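Local coordinates for protein kinase (Staphylococcus aureus subsp. aureus Mu50, PDB 3PY9), which is the extracellular region of a membrane Ser/Thr kinase, whose PASTA domains probably bind muropeptides of the cell wall as a signal to the kinase, at residues A[32-37]-A[64-69]; A[231-236]-A[277-282]. One frame throughout, in Å; residues are numbered along the deposited sequence.

Interaction 1 (A[32-37]-A[64-69]); sequences GKISRS and VDVVIS
Parallel strand pairing joins 32-37, on the edge strand 30-37 of a three-stranded mixed sheet, to 64-69 on its central strand 63-69. Lys33 O takes Val66 N almost head-on, Val66 O takes Ser35 N at 3.0 Å, and the zigzag continues through Ser35 O to Ile68 N at 2.7 Å and Ile68 O to Ser37 N. At the start the pattern changes: Gly32 N reaches Val64 O, but Lys33 N is taken by a side chain, Asp65 OD1, at 2.8 Å. Asp65 has CG beside its own backbone N (chi1 -64°), its carboxylate lies near the first strand, and Lys33 N meets OD1 from above the carboxylate plane. OD1 also lies 3.4 Å from Gly32 CA, where a CB would clash with it. The sheet and helix 17-26 belong to the first PASTA domain, and Ile34, Val66 and Ile68 share the sheet face on which the helix packs: Val66 touches Phe24 and Ile68 touches Val17. Ile34 straddles both partners, CG1 lying 3.8 Å from Val66 CG2 and CG2 3.7 Å from Ile68 CG1. On the other face, Val67 spreads its methyls between two serines, CG1 against Ser37 CB at 3.6 Å and CG2 beside Ser35 OG. A water hydrogen-bonds to Ser35 OG at 2.6 Å and donates to Val66 O, giving that carbonyl a second donor besides Ser35 N.

Interaction 2 (A[231-236]-A[277-282]); sequences KSQKVK and VKVDGK
Val277 opens the second segment against Val235, their CG1 methyls 3.7 Å apart, in an antiparallel pairing of strands 233-236 and 277-279. Next, Lys278 forms a hydrogen-bonded pair with Lys236: its N gives to Lys236 O at 2.8 Å and its O receives Lys236 N. Val279 faces Val235 in the following non-hydrogen-bonded pair, and its CG1, anti to the backbone N (chi1 172°), lies against the amide end of Gln233, 3.6 Å from OE1. That OE1 is held by Thr226 N. Asp280 then closes the pairing with two bonds to one residue: its N gives to Lys234 O, while OD1 takes Lys234 N at 3.0 Å in a nearly straight bond, the donor standing above the carboxylate plane. OD2 rests 3.4 Å from Gln233 CG and accepts from a water that also donates to Ser232 O. Asp280 and Gly281 are the corner residues of a type I' turn, Val279 to Lys282, closing the tight beta hairpin of 272-279 and 282-290. Another water, between turn and neighbouring strand, accepts from Gly281 N and Lys236 NZ and donates to Lys234 O. Strand 233-241 is flanked by 272-279 and 251-255, and strand 217-223 covers Val277 and Val279 through Val221 and Val223.

In the fold
Along the chain 32-37 and 64-69 come first, and 231-236 and 277-282 follow much later. The centres of the two contacts are 88 Å apart and their nearest atoms about 70 Å, on opposite sides of the centre of an elongated chain, and they share no strand, sheet or domain. Interaction 1 belongs to the first of three PASTA domains, a small mixed sheet backed by a helix; interaction 2 belongs to an antiparallel sheet of the C-terminal PASTA-like domain. Two further PASTA domains lie between them in sequence. Each contact is thus a strand pairing internal to its own module, consistent with a modular extracellular region built to reach away from the membrane.

Interaction 1 (A[32-37]-A[64-69])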
ATOM      1  N   GLY A  32     -42.379 -18.194 -37.965  1.00 34.03           N
ATOM      2  CA  GLY A  32     -41.763 -17.350 -38.974  1.00 33.63           C
ATOM      3  C   GLY A  32     -40.266 -17.299 -38.775  1.00 33.66           C
ATOM      4  O   GLY A  32     -39.647 -18.292 -38.391  1.00 33.13           O
ATOM      5  N   LYS A  33     -39.683 -16.130 -39.004  1.00 33.81           N
ATOM      6  CA  LYS A  33     -38.256 -15.985 -38.849  1.00 34.10           C
ATOM      7  C   LYS A  33     -37.871 -15.943 -37.370  1.00 34.49           C
ATOM      8  O   LYS A  33     -38.653 -15.515 -36.523  1.00 34.13           O
ATOM      9  CB  LYS A  33     -37.766 -14.759 -39.626  1.00 34.83           C
ATOM     10  CG  LYS A  33     -37.777 -14.976 -41.145  1.00 35.47           C
ATOM     11  CD  LYS A  33     -36.931 -16.220 -41.504  1.00 37.10           C
ATOM     12  CE  LYS A  33     -37.119 -16.705 -42.945  1.00 38.74           C
ATOM     13  NZ  LYS A  33     -36.740 -18.174 -43.081  1.00 39.61           N
ATOM     14  N   ILE A  34     -36.668 -16.410 -37.066  1.00 34.91           N
ATOM     15  CA  ILE A  34     -36.148 -16.369 -35.706  1.00 35.49           C
ATOM     16  C   ILE A  34     -34.979 -15.407 -35.683  1.00 35.74           C
ATOM     17  O   ILE A  34     -34.047 -15.533 -36.463  1.00 35.12           O
ATOM     18  CB  ILE A  34     -35.681 -17.767 -35.230  1.00 35.75           C
ATOM     19  CG1 ILE A  34     -36.843 -18.762 -35.239  1.00 35.07           C
ATOM     20  CG2 ILE A  34     -35.034 -17.694 -33.838  1.00 36.82           C
ATOM     21  CD1 ILE A  34     -36.380 -20.207 -35.249  1.00 36.12           C
ATOM     22  N   SER A  35     -35.059 -14.418 -34.806  1.00 36.70           N
ATOM     23  CA  SER A  35     -33.938 -13.511 -34.575  1.00 37.38           C
ATOM     24  C   SER A  35     -33.630 -13.413 -33.081  1.00 38.44           C
ATOM     25  O   SER A  35     -34.416 -13.868 -32.237  1.00 38.52           O
ATOM     26  CB  SER A  35     -34.187 -12.140 -35.210  1.00 36.65           C
ATOM     27  OG  SER A  35     -35.437 -11.616 -34.827  1.00 35.95           O
ATOM     28  N   ARG A  36     -32.473 -12.833 -32.767  1.00 40.07           N
ATOM     29  CA  ARG A  36     -31.907 -12.867 -31.415  1.00 40.98           C
ATOM     30  C   ARG A  36     -31.553 -11.471 -30.943  1.00 41.54           C
ATOM     31  O   ARG A  36     -30.938 -10.685 -31.670  1.00 41.05           O
ATOM     32  CB  ARG A  36     -30.673 -13.760 -31.389  1.00 41.57           C
ATOM     33  CG  ARG A  36     -30.983 -15.251 -31.500  1.00 43.20           C
ATOM     34  CD  ARG A  36     -29.847 -16.014 -32.124  1.00 46.51           C
ATOM     35  NE  ARG A  36     -28.786 -16.305 -31.160  1.00 50.28           N
ATOM     36  CZ  ARG A  36     -27.577 -15.738 -31.147  1.00 51.86           C
ATOM     37  NH1 ARG A  36     -27.242 -14.817 -32.048  1.00 53.06           N
ATOM     38  NH2 ARG A  36     -26.696 -16.101 -30.217  1.00 52.73           N
ATOM     39  N   SER A  37     -31.974 -11.161 -29.724  1.00 41.88           N
ATOM     40  CA  SER A  37     -31.756  -9.851 -29.157  1.00 42.47           C
ATOM     41  C   SER A  37     -31.322 -10.004 -27.703  1.00 42.51           C
ATOM     42  O   SER A  37     -31.784 -10.896 -26.986  1.00 42.28           O
ATOM     43  CB  SER A  37     -33.033  -9.010 -29.265  1.00 43.00           C
ATOM     44  OG  SER A  37     -32.859  -7.717 -28.699  1.00 43.75           O
ATOM     45  N   VAL A  64     -45.571 -16.281 -37.932  1.00 31.70           N
ATOM     46  CA  VAL A  64     -45.341 -15.351 -36.841  1.00 31.31           C
ATOM     47  C   VAL A  64     -43.862 -15.347 -36.522  1.00 30.84           C
ATOM     48  O   VAL A  64     -43.315 -16.345 -36.044  1.00 30.55           O
ATOM     49  CB  VAL A  64     -46.192 -15.670 -35.548  1.00 31.92           C
ATOM     50  CG1 VAL A  64     -45.848 -14.670 -34.428  1.00 31.42           C
ATOM     51  CG2 VAL A  64     -47.705 -15.617 -35.828  1.00 31.19           C
ATOM     52  N   ASP A  65     -43.221 -14.214 -36.784  1.00 30.29           N
ATOM     53  CA  ASP A  65     -41.800 -14.035 -36.472  1.00 30.09           C
ATOM     54  C   ASP A  65     -41.578 -13.962 -34.977  1.00 29.59           C
ATOM     55  O   ASP A  65     -42.418 -13.447 -34.254  1.00 29.75           O
ATOM     56  CB  ASP A  65     -41.257 -12.763 -37.135  1.00 29.72           C
ATOM     57  CG  ASP A  65     -41.307 -12.832 -38.642  1.00 31.57           C
ATOM     58  OD1 ASP A  65     -41.462 -13.957 -39.206  1.00 30.92           O
ATOM     59  OD2 ASP A  65     -41.172 -11.755 -39.261  1.00 32.72           O
ATOM     60  N   VAL A  66     -40.435 -14.465 -34.516  1.00 29.59           N
ATOM     61  CA  VAL A  66     -40.119 -14.441 -33.078  1.00 29.85           C
ATOM     62  C   VAL A  66     -38.729 -13.894 -32.826  1.00 30.12           C
ATOM     63  O   VAL A  66     -37.813 -14.130 -33.609  1.00 30.19           O
ATOM     64  CB  VAL A  66     -40.256 -15.843 -32.429  1.00 29.57           C
ATOM     65  CG1 VAL A  66     -41.715 -16.379 -32.586  1.00 29.47           C
ATOM     66  CG2 VAL A  66     -39.252 -16.822 -33.031  1.00 28.57           C
ATOM     67  N   VAL A  67     -38.597 -13.115 -31.757  1.00 31.04           N
ATOM     68  CA  VAL A  67     -37.297 -12.647 -31.285  1.00 31.39           C
ATOM     69  C   VAL A  67     -37.008 -13.388 -29.990  1.00 32.10           C
ATOM     70  O   VAL A  67     -37.877 -13.470 -29.131  1.00 32.32           O
ATOM     71  CB  VAL A  67     -37.288 -11.134 -31.026  1.00 31.48           C
ATOM     72  CG1 VAL A  67     -35.885 -10.668 -30.683  1.00 30.92           C
ATOM     73  CG2 VAL A  67     -37.837 -10.344 -32.252  1.00 31.52           C
ATOM     74  N   ILE A  68     -35.791 -13.925 -29.879  1.00 33.13           N
ATOM     75  CA  ILE A  68     -35.316 -14.754 -28.756  1.00 34.23           C
ATOM     76  C   ILE A  68     -34.269 -14.002 -27.908  1.00 35.76           C
ATOM     77  O   ILE A  68     -33.443 -13.249 -28.452  1.00 35.25           O
ATOM     78  CB  ILE A  68     -34.653 -16.064 -29.289  1.00 34.09           C
ATOM     79  CG1 ILE A  68     -35.553 -16.769 -30.304  1.00 33.68           C
ATOM     80  CG2 ILE A  68     -34.325 -17.040 -28.161  1.00 35.32           C
ATOM     81  CD1 ILE A  68     -36.945 -17.084 -29.808  1.00 31.80           C
ATOM     82  N   SER A  69     -34.313 -14.194 -26.583  1.00 37.22           N
ATOM     83  CA  SER A  69     -33.313 -13.603 -25.686  1.00 38.58           C
ATOM     84  C   SER A  69     -31.946 -14.258 -25.828  1.00 39.75           C
ATOM     85  O   SER A  69     -31.833 -15.491 -25.815  1.00 39.80           O
ATOM     86  CB  SER A  69     -33.751 -13.655 -24.214  1.00 38.44           C
ATOM     87  OG  SER A  69     -32.713 -13.142 -23.374  1.00 37.32           O
TER
HETATM   88  O   HOH W   1     -37.694 -12.394 -35.942  1.00 27.34           O

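Interaction 2 (A[231-236]-A[277-282])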
ATOM      1  N   LYS A 231      48.422   5.199  -3.473  1.00 34.08           N
ATOM      2  CA  LYS A 231      47.205   5.879  -3.100  1.00 33.91           C
ATOM      3  C   LYS A 231      46.844   5.523  -1.653  1.00 32.91           C
ATOM      4  O   LYS A 231      47.091   4.413  -1.192  1.00 32.87           O
ATOM      5  CB  LYS A 231      46.063   5.552  -4.075  1.00 34.40           C
ATOM      6  CG  LYS A 231      46.269   6.074  -5.511  1.00 36.56           C
ATOM      7  CD  LYS A 231      46.674   7.561  -5.589  1.00 38.30           C
ATOM      8  CE  LYS A 231      46.976   8.011  -7.031  1.00 39.85           C
ATOM      9  NZ  LYS A 231      48.249   7.441  -7.602  1.00 43.07           N
ATOM     10  N   SER A 232      46.287   6.490  -0.944  1.00 31.97           N
ATOM     11  CA  SER A 232      45.873   6.295   0.433  1.00 30.86           C
ATOM     12  C   SER A 232      44.720   5.308   0.529  1.00 30.67           C
ATOM     13  O   SER A 232      43.990   5.062  -0.442  1.00 29.99           O
ATOM     14  CB  SER A 232      45.485   7.631   1.061  1.00 30.24           C
ATOM     15  OG  SER A 232      44.388   8.230   0.396  1.00 29.56           O
ATOM     16  N   GLN A 233      44.602   4.721   1.710  1.00 31.16           N
ATOM     17  CA  GLN A 233      43.472   3.896   2.089  1.00 31.17           C
ATOM     18  C   GLN A 233      42.784   4.586   3.243  1.00 32.07           C
ATOM     19  O   GLN A 233      43.433   5.232   4.083  1.00 32.05           O
ATOM     20  CB  GLN A 233      43.942   2.535   2.560  1.00 31.01           C
ATOM     21  CG  GLN A 233      44.626   1.703   1.522  1.00 30.46           C
ATOM     22  CD  GLN A 233      45.113   0.392   2.082  1.00 28.72           C
ATOM     23  OE1 GLN A 233      45.922   0.363   2.991  1.00 28.47           O
ATOM     24  NE2 GLN A 233      44.613  -0.705   1.539  1.00 32.34           N
ATOM     25  N   LYS A 234      41.477   4.421   3.306  1.00 32.33           N
ATOM     26  CA  LYS A 234      40.693   5.024   4.355  1.00 34.27           C
ATOM     27  C   LYS A 234      40.484   4.059   5.523  1.00 33.78           C
ATOM     28  O   LYS A 234      40.065   2.914   5.349  1.00 33.28           O
ATOM     29  CB  LYS A 234      39.345   5.459   3.803  1.00 34.07           C
ATOM     30  CG  LYS A 234      38.673   6.564   4.619  1.00 36.34           C
ATOM     31  CD  LYS A 234      37.188   6.748   4.228  1.00 36.56           C
ATOM     32  CE  LYS A 234      36.872   6.240   2.818  1.00 38.58           C
ATOM     33  NZ  LYS A 234      37.745   6.857   1.776  1.00 42.87           N
ATOM     34  N   VAL A 235      40.777   4.545   6.718  1.00 33.76           N
ATOM     35  CA  VAL A 235      40.612   3.751   7.916  1.00 34.80           C
ATOM     36  C   VAL A 235      39.376   4.258   8.635  1.00 35.57           C
ATOM     37  O   VAL A 235      39.172   5.464   8.749  1.00 34.97           O
ATOM     38  CB  VAL A 235      41.857   3.827   8.826  1.00 34.50           C
ATOM     39  CG1 VAL A 235      41.706   2.936  10.047  1.00 34.80           C
ATOM     40  CG2 VAL A 235      43.084   3.447   8.035  1.00 33.54           C
ATOM     41  N   LYS A 236      38.547   3.321   9.084  1.00 36.71           N
ATOM     42  CA  LYS A 236      37.392   3.639   9.905  1.00 38.14           C
ATOM     43  C   LYS A 236      37.419   2.752  11.136  1.00 38.95           C
ATOM     44  O   LYS A 236      37.494   1.514  11.037  1.00 38.90           O
ATOM     45  CB  LYS A 236      36.089   3.461   9.115  1.00 38.62           C
ATOM     46  CG  LYS A 236      35.866   4.526   8.054  1.00 40.02           C
ATOM     47  CD  LYS A 236      34.546   4.344   7.341  1.00 42.77           C
ATOM     48  CE  LYS A 236      34.581   5.019   5.974  1.00 45.76           C
ATOM     49  NZ  LYS A 236      35.317   4.168   4.978  1.00 49.27           N
ATOM     50  N   VAL A 277      38.482  -2.059  13.451  1.00 33.61           N
ATOM     51  CA  VAL A 277      39.205  -1.186  12.539  1.00 31.90           C
ATOM     52  C   VAL A 277      39.094  -1.780  11.139  1.00 31.26           C
ATOM     53  O   VAL A 277      39.612  -2.870  10.888  1.00 30.82           O
ATOM     54  CB  VAL A 277      40.705  -1.103  12.884  1.00 31.44           C
ATOM     55  CG1 VAL A 277      41.428  -0.223  11.878  1.00 30.68           C
ATOM     56  CG2 VAL A 277      40.940  -0.598  14.315  1.00 31.75           C
ATOM     57  N   LYS A 278      38.454  -1.041  10.240  1.00 30.86           N
ATOM     58  CA  LYS A 278      38.365  -1.384   8.817  1.00 31.21           C
ATOM     59  C   LYS A 278      39.251  -0.488   7.950  1.00 31.35           C
ATOM     60  O   LYS A 278      39.494   0.674   8.301  1.00 31.67           O
ATOM     61  CB  LYS A 278      36.924  -1.266   8.336  1.00 31.38           C
ATOM     62  CG  LYS A 278      35.945  -2.117   9.122  1.00 33.91           C
ATOM     63  CD  LYS A 278      34.587  -2.089   8.460  1.00 37.32           C
ATOM     64  CE  LYS A 278      33.562  -2.850   9.255  1.00 38.38           C
ATOM     65  NZ  LYS A 278      32.236  -2.623   8.633  1.00 38.78           N
ATOM     66  N   VAL A 279      39.734  -1.041   6.831  1.00 30.96           N
ATOM     67  CA  VAL A 279      40.604  -0.335   5.889  1.00 30.47           C
ATOM     68  C   VAL A 279      40.017  -0.538   4.499  1.00 31.42           C
ATOM     69  O   VAL A 279      39.927  -1.675   4.012  1.00 31.42           O
ATOM     70  CB  VAL A 279      42.098  -0.821   5.956  1.00 30.58           C
ATOM     71  CG1 VAL A 279      42.912  -0.199   4.848  1.00 27.60           C
ATOM     72  CG2 VAL A 279      42.741  -0.503   7.336  1.00 26.86           C
ATOM     73  N   ASP A 280      39.598   0.556   3.869  1.00 31.69           N
ATOM     74  CA  ASP A 280      38.809   0.456   2.627  1.00 32.55           C
ATOM     75  C   ASP A 280      37.665  -0.581   2.702  1.00 33.02           C
ATOM     76  O   ASP A 280      37.488  -1.389   1.785  1.00 33.50           O
ATOM     77  CB  ASP A 280      39.726   0.133   1.447  1.00 31.89           C
ATOM     78  CG  ASP A 280      40.542   1.322   1.002  1.00 32.45           C
ATOM     79  OD1 ASP A 280      40.212   2.472   1.336  1.00 31.52           O
ATOM     80  OD2 ASP A 280      41.524   1.103   0.297  1.00 35.74           O
ATOM     81  N   GLY A 281      36.896  -0.554   3.788  1.00 33.70           N
ATOM     82  CA  GLY A 281      35.704  -1.392   3.917  1.00 33.70           C
ATOM     83  C   GLY A 281      35.905  -2.773   4.513  1.00 34.02           C
ATOM     84  O   GLY A 281      34.937  -3.416   4.927  1.00 35.58           O
ATOM     85  N   LYS A 282      37.144  -3.242   4.554  1.00 33.63           N
ATOM     86  CA  LYS A 282      37.457  -4.578   5.038  1.00 33.33           C
ATOM     87  C   LYS A 282      37.987  -4.546   6.452  1.00 32.90           C
ATOM     88  O   LYS A 282      38.886  -3.764   6.753  1.00 33.17           O
ATOM     89  CB  LYS A 282      38.506  -5.231   4.142  1.00 33.80           C
ATOM     90  CG  LYS A 282      38.000  -5.652   2.763  1.00 34.91           C
ATOM     91  CD  LYS A 282      37.392  -7.055   2.820  1.00 37.04           C
ATOM     92  CE  LYS A 282      36.746  -7.442   1.497  1.00 37.86           C
ATOM     93  NZ  LYS A 282      35.636  -6.478   1.172  1.00 38.47           N
TER
HETATM   94  O   HOH W   2      42.800   2.758  -1.628  1.00 32.57           O
HETATM   95  O   HOH W   3      37.415   1.876   5.827  1.00 42.90           O